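Local coordinates for Epf (Streptococcus pyogenes, PDB 4ES8), which acts as a cell-surface adhesin, binding to cells through an N-terminal domain that contains a carbohydrate-binding module, at residues 153-158 / 177-182; 129-134 / 160-165. One frame throughout, in Å; residues are numbered along the deposited sequence.

Contact 1: residues 153-158 / 177-182. With NA (sodium ion), chain F.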
loop_
_atom_site.group_PDB
_atom_site.type_symbol
_atom_site.label_atom_id
_atom_site.label_comp_id
_atom_site.label_asym_id
_atom_site.label_seq_id
_atom_site.Cartn_x
_atom_site.Cartn_y
_atom_site.Cartn_z
ATOM N N TYR A 153 9.967 -2.703 -4.547
ATOM C CA TYR A 153 8.760 -1.911 -4.250
ATOM C C TYR A 153 8.228 -2.071 -2.839
ATOM O O TYR A 153 7.596 -1.143 -2.326
ATOM C CB TYR A 153 7.642 -2.267 -5.249
ATOM C CG TYR A 153 8.133 -2.307 -6.681
ATOM C CD1 TYR A 153 8.493 -1.138 -7.352
ATOM C CD2 TYR A 153 8.285 -3.514 -7.350
ATOM C CE1 TYR A 153 8.963 -1.172 -8.663
ATOM C CE2 TYR A 153 8.765 -3.563 -8.660
ATOM C CZ TYR A 153 9.109 -2.388 -9.310
ATOM O OH TYR A 153 9.569 -2.425 -10.606
ATOM N N ALA A 154 8.439 -3.236 -2.217
ATOM C CA ALA A 154 7.894 -3.486 -0.911
ATOM C C ALA A 154 8.856 -4.238 -0.043
ATOM O O ALA A 154 9.638 -5.074 -0.529
ATOM C CB ALA A 154 6.616 -4.319 -1.073
ATOM N N SER A 155 8.786 -3.933 1.251
ATOM C CA SER A 155 9.479 -4.692 2.272
ATOM C C SER A 155 8.465 -5.306 3.238
ATOM O O SER A 155 7.272 -4.914 3.274
ATOM C CB SER A 155 10.467 -3.820 3.036
ATOM O OG SER A 155 9.763 -2.886 3.831
ATOM N N ASN A 156 8.932 -6.298 4.021
ATOM C CA ASN A 156 8.132 -6.898 5.093
ATOM C C ASN A 156 6.808 -7.480 4.577
ATOM O O ASN A 156 5.785 -7.396 5.277
ATOM C CB ASN A 156 7.857 -5.843 6.186
ATOM C CG ASN A 156 9.119 -5.154 6.677
ATOM O OD1 ASN A 156 9.979 -5.765 7.302
ATOM N ND2 ASN A 156 9.274 -3.873 6.386
ATOM N N VAL A 157 6.811 -8.076 3.368
ATOM C CA VAL A 157 5.560 -8.657 2.831
ATOM C C VAL A 157 5.179 -9.862 3.658
ATOM O O VAL A 157 6.036 -10.719 3.948
ATOM C CB VAL A 157 5.687 -9.026 1.343
ATOM C CG1 VAL A 157 4.373 -9.625 0.817
ATOM C CG2 VAL A 157 6.112 -7.812 0.514
ATOM N N LYS A 158 3.901 -9.936 4.056
ATOM C CA LYS A 158 3.443 -11.050 4.878
ATOM C C LYS A 158 2.013 -11.408 4.536
ATOM O O LYS A 158 1.131 -10.546 4.601
ATOM C CB LYS A 158 3.558 -10.711 6.387
ATOM C CG LYS A 158 2.998 -11.773 7.348
ATOM C CD LYS A 158 3.143 -11.350 8.818
ATOM C CE LYS A 158 2.546 -12.352 9.800
ATOM N NZ LYS A 158 2.742 -11.893 11.207
ATOM N N SER A 177 0.074 -7.864 4.230
ATOM C CA SER A 177 0.533 -6.562 4.701
ATOM C C SER A 177 1.939 -6.323 4.160
ATOM O O SER A 177 2.662 -7.284 3.883
ATOM C CB SER A 177 0.502 -6.481 6.224
ATOM O OG SER A 177 1.304 -7.473 6.841
ATOM N N PHE A 178 2.303 -5.050 3.964
ATOM C CA PHE A 178 3.625 -4.717 3.456
ATOM C C PHE A 178 3.908 -3.265 3.738
ATOM O O PHE A 178 2.990 -2.486 4.011
ATOM C CB PHE A 178 3.771 -5.001 1.946
ATOM C CG PHE A 178 2.928 -4.115 1.066
ATOM C CD1 PHE A 178 1.565 -4.360 0.900
ATOM C CD2 PHE A 178 3.486 -3.019 0.417
ATOM C CE1 PHE A 178 0.780 -3.521 0.100
ATOM C CE2 PHE A 178 2.700 -2.188 -0.392
ATOM C CZ PHE A 178 1.355 -2.450 -0.548
ATOM N N ARG A 179 5.176 -2.903 3.613
ATOM C CA ARG A 179 5.621 -1.510 3.728
ATOM C C ARG A 179 6.156 -1.055 2.379
ATOM O O ARG A 179 6.925 -1.789 1.739
ATOM C CB ARG A 179 6.729 -1.392 4.805
ATOM C CG ARG A 179 7.301 0.008 4.951
ATOM C CD ARG A 179 8.179 0.121 6.203
ATOM N NE ARG A 179 7.317 0.216 7.385
ATOM C CZ ARG A 179 7.748 0.324 8.639
ATOM N NH1 ARG A 179 9.050 0.332 8.905
ATOM N NH2 ARG A 179 6.880 0.431 9.635
ATOM N N THR A 180 5.786 0.161 1.926
ATOM C CA THR A 180 6.320 0.630 0.642
ATOM C C THR A 180 7.771 1.146 0.728
ATOM O O THR A 180 8.180 1.756 1.737
ATOM C CB THR A 180 5.474 1.768 0.131
ATOM O OG1 THR A 180 5.398 2.782 1.161
ATOM C CG2 THR A 180 4.085 1.302 -0.298
ATOM N N LEU A 181 8.516 0.946 -0.365
ATOM C CA LEU A 181 9.889 1.461 -0.506
ATOM C C LEU A 181 9.905 2.716 -1.383
ATOM O O LEU A 181 10.928 3.420 -1.445
ATOM C CB LEU A 181 10.823 0.374 -1.098
ATOM C CG LEU A 181 11.013 -0.847 -0.194
ATOM C CD1 LEU A 181 11.828 -1.923 -0.872
ATOM C CD2 LEU A 181 11.614 -0.476 1.197
ATOM N N LYS A 182 8.807 2.962 -2.118
ATOM C CA LYS A 182 8.669 4.097 -3.028
ATOM C C LYS A 182 7.334 4.795 -2.837
ATOM O O LYS A 182 6.427 4.212 -2.253
ATOM C CB LYS A 182 8.717 3.607 -4.502
ATOM C CG LYS A 182 9.976 2.851 -4.926
ATOM C CD LYS A 182 9.901 2.452 -6.396
ATOM C CE LYS A 182 11.210 1.879 -6.893
ATOM N NZ LYS A 182 11.268 1.857 -8.377
HETATM NA NA NA F . 6.471 -13.432 4.892
HETATM O O HOH W 1 6.725 1.333 -3.136
HETATM O O HOH W 2 4.048 -6.941 7.143
HETATM O O HOH W 3 -0.382 -9.642 6.921
HETATM O O HOH W 4 6.718 -13.817 2.690
HETATM O O HOH W 5 3.849 -14.651 4.347
#
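An antiparallel strand pairing joins residues 153-158 to 177-182 at the border of a seven-stranded sheet, where strand 154-159 is outermost and strand 172-180 its neighbour. Ser-155 and Arg-179 form a hydrogen-bonded pair: Ser-155 N reaches Arg-179 O at 2.9 Å, and Arg-179 N gives a nearly straight bond (173°) back to Ser-155 O. Lys-158 and Ser-177 make a second such pair, Ser-177 N meeting Lys-158 O at 2.9 Å. Between the two pairs the register slips by one residue; Asn-156 turns the chain, and Val-157 CA-H points at Ser-177 O. The amide of Leu-181 bonds to Tyr-153 O from well above the carbonyl plane, and a water links that same oxygen to Lys-182 N. Another water donates to Asn-156 O at the slip and, in one of two Ser-177 conformers, to Ser-177 OG.

On one face Ala-154 CB touches Phe-178 CD2 at 3.7 Å, beside Val-157 CG2, which lies against Phe-178 CB. On the other, Ser-155 OG sits 3.5 Å from Arg-179 CB. Arg-179 CG lies anti to the backbone N (chi1 177°), 4.0 Å from Ser-155 OG; beyond a bend at chi3, NE is salt-bridged to Asp-113 and NH1 bonded to Asp-240 O. Beyond strand 172-180, the extended Lys-182 chain passes obliquely by the Tyr-153 ring. Val-157 O binds a sodium ion together with two waters. This is an antiparallel edge pair with a beta bulge, and the packing of Phe-178 and Ala-154 on strand 127-135 of the other sheet is consistent with a beta-sandwich, probably that of the carbohydrate-binding module.

Contact 2: residues 129-134 / 160-165; sequences VDYRIG and EGEEQG
Asp-130 OD1 takes two weak backbone bonds, one from Gly-165 N across the contact at 2.8 Å and one from Tyr-131 N in its own strand. The other carboxylate oxygen, OD2, is met on its syn side by Arg-132 NE at 2.8 Å, close to the guanidinium plane, in a salt bridge within strand 127-135. CG of Asp-130 stands anti to the backbone N (chi1 -167°), from where the carboxylate extends to the loop backbone at Gly-165.

Gln-164 supplies the straight bond of the contact: its NE2 points at Tyr-131 O over 2.9 Å with an angle of 178° at the hydrogen, and the acceptor lies in the amide plane. The same side chain covers one face of the Arg-132 guanidinium, with CB 3.7 Å above the centre of the group, while the amide is inclined 36° to it. NE2 also comes within 3.5 Å of Arg-132 CD. Outside the segments, Glu-150 accepts from both Arg-132 NH1 and Gln-164 NE2. Glu-162 OE1 approaches Tyr-131 CE2 at 3.8 Å, its carboxylate held by salt bridges to Lys-174 and Arg-169.

Gly-165 has a positive phi, where a side chain would collide with the carbonyl oxygen of Gln-164. With Asp-130 at NE and Glu-150 at NH1, the positive charge of Arg-132 is probably stabilised. The intrastrand salt bridge positions Asp-130 and Arg-132, while the Gly-165 N and Gln-164 NE2 bonds and the packing on the guanidinium hold the loop.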
loop_
_atom_site.group_PDB
_atom_site.type_symbol
_atom_site.label_atom_id
_atom_site.label_comp_id
_atom_site.label_asym_id
_atom_site.label_seq_id
_atom_site.Cartn_x
_atom_site.Cartn_y
_atom_site.Cartn_z
ATOM N N VAL A 129 -0.957 -21.130 -6.856
ATOM C CA VAL A 129 -1.140 -19.689 -6.796
ATOM C C VAL A 129 -0.057 -19.023 -5.969
ATOM O O VAL A 129 0.400 -19.568 -4.953
ATOM C CB VAL A 129 -2.563 -19.464 -6.147
ATOM C CG1 VAL A 129 -2.848 -17.995 -5.822
ATOM C CG2 VAL A 129 -3.676 -20.037 -7.033
ATOM N N ASP A 130 0.287 -17.795 -6.371
ATOM C CA ASP A 130 1.222 -16.947 -5.622
ATOM C C ASP A 130 0.634 -15.541 -5.552
ATOM O O ASP A 130 -0.149 -15.154 -6.433
ATOM C CB ASP A 130 2.626 -16.925 -6.270
ATOM C CG ASP A 130 3.736 -16.320 -5.399
ATOM O OD1 ASP A 130 3.500 -16.102 -4.177
ATOM O OD2 ASP A 130 4.825 -16.035 -5.940
ATOM N N TYR A 131 0.996 -14.801 -4.510
ATOM C CA TYR A 131 0.575 -13.401 -4.306
ATOM C C TYR A 131 1.826 -12.570 -4.095
ATOM O O TYR A 131 2.633 -12.895 -3.222
ATOM C CB TYR A 131 -0.341 -13.223 -3.086
ATOM C CG TYR A 131 -1.491 -14.201 -2.942
ATOM C CD1 TYR A 131 -2.377 -14.437 -3.997
ATOM C CD2 TYR A 131 -1.766 -14.803 -1.717
ATOM C CE1 TYR A 131 -3.482 -15.277 -3.837
ATOM C CE2 TYR A 131 -2.862 -15.638 -1.548
ATOM C CZ TYR A 131 -3.716 -15.879 -2.614
ATOM O OH TYR A 131 -4.786 -16.724 -2.449
ATOM N N ARG A 132 1.987 -11.516 -4.881
ATOM C CA ARG A 132 3.157 -10.669 -4.746
ATOM C C ARG A 132 2.786 -9.220 -4.800
ATOM O O ARG A 132 1.690 -8.894 -5.238
ATOM C CB ARG A 132 4.148 -10.957 -5.897
ATOM C CG ARG A 132 4.770 -12.360 -5.901
ATOM C CD ARG A 132 5.945 -12.491 -4.949
ATOM N NE ARG A 132 6.344 -13.896 -4.861
ATOM C CZ ARG A 132 7.308 -14.328 -4.062
ATOM N NH1 ARG A 132 7.941 -13.478 -3.254
ATOM N NH2 ARG A 132 7.626 -15.620 -4.033
ATOM N N ILE A 133 3.721 -8.346 -4.402
ATOM C CA ILE A 133 3.572 -6.906 -4.609
ATOM C C ILE A 133 4.448 -6.557 -5.809
ATOM O O ILE A 133 5.537 -7.128 -5.969
ATOM C CB ILE A 133 3.957 -6.074 -3.358
ATOM C CG1 ILE A 133 3.214 -6.590 -2.101
ATOM C CG2 ILE A 133 3.698 -4.562 -3.589
ATOM C CD1 ILE A 133 1.696 -6.581 -2.177
ATOM N N GLY A 134 3.992 -5.632 -6.643
ATOM C CA GLY A 134 4.817 -5.229 -7.765
ATOM C C GLY A 134 4.594 -3.782 -8.152
ATOM O O GLY A 134 3.811 -3.064 -7.522
ATOM N N GLU A 160 -1.101 -13.416 5.971
ATOM C CA GLU A 160 -1.489 -14.063 7.227
ATOM C C GLU A 160 -1.709 -15.546 6.993
ATOM O O GLU A 160 -2.465 -15.935 6.088
ATOM C CB GLU A 160 -2.765 -13.437 7.846
ATOM C CG GLU A 160 -2.564 -11.994 8.276
ATOM C CD GLU A 160 -1.531 -11.813 9.375
ATOM O OE1 GLU A 160 -1.670 -12.468 10.434
ATOM O OE2 GLU A 160 -0.563 -11.048 9.162
ATOM N N GLY A 161 -1.029 -16.366 7.808
ATOM C CA GLY A 161 -1.221 -17.818 7.792
ATOM C C GLY A 161 -0.662 -18.608 6.626
ATOM O O GLY A 161 -0.870 -19.822 6.558
ATOM N N GLU A 162 -0.010 -17.936 5.664
ATOM C CA GLU A 162 0.510 -18.605 4.454
ATOM C C GLU A 162 1.852 -18.085 4.025
ATOM O O GLU A 162 2.317 -17.038 4.494
ATOM C CB GLU A 162 -0.415 -18.382 3.228
ATOM C CG GLU A 162 -1.861 -18.202 3.530
ATOM C CD GLU A 162 -2.808 -18.543 2.411
ATOM O OE1 GLU A 162 -2.531 -18.239 1.229
ATOM O OE2 GLU A 162 -3.899 -19.030 2.758
ATOM N N GLU A 163 2.431 -18.788 3.052
ATOM C CA GLU A 163 3.718 -18.435 2.459
ATOM C C GLU A 163 3.569 -17.954 1.048
ATOM O O GLU A 163 2.682 -18.418 0.327
ATOM C CB GLU A 163 4.669 -19.665 2.388
ATOM C CG GLU A 163 4.916 -20.390 3.694
ATOM C CD GLU A 163 3.738 -21.191 4.190
ATOM O OE1 GLU A 163 3.240 -22.047 3.423
ATOM O OE2 GLU A 163 3.261 -20.914 5.311
ATOM N N GLN A 164 4.529 -17.128 0.602
ATOM C CA GLN A 164 4.598 -16.747 -0.808
ATOM C C GLN A 164 5.280 -17.899 -1.580
ATOM O O GLN A 164 5.792 -18.851 -0.989
ATOM C CB GLN A 164 5.339 -15.418 -0.997
ATOM C CG GLN A 164 4.518 -14.258 -0.481
ATOM C CD GLN A 164 5.281 -12.976 -0.613
ATOM O OE1 GLN A 164 6.230 -12.730 0.146
ATOM N NE2 GLN A 164 4.886 -12.149 -1.588
ATOM N N GLY A 165 5.245 -17.807 -2.896
ATOM C CA GLY A 165 5.686 -18.873 -3.778
ATOM C C GLY A 165 4.450 -19.627 -4.233
ATOM O O GLY A 165 3.407 -19.585 -3.562
#

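After the earlier strands, the chain forms strand 127-135, which carries residues 129-134, then passes through the short helix 150-153 into the outer strand 154-159. Residues 160-165 follow and close contact 2 back onto strand 127-135, a loop of 25 residues. Strand 172-180 next returns to pair with 153-158, closing contact 1 over 18 residues. The segments alternate, and the two closures therefore cross. Contact 1 pairs an edge strand with its neighbour within one sheet, whereas contact 2 joins the loop after that edge strand to strand 127-135 of the other sheet. They touch directly: Val-157 CG1 meets Gln-164 NE2, and Ile-133 packs on Phe-178 and Ala-154 between the sheets.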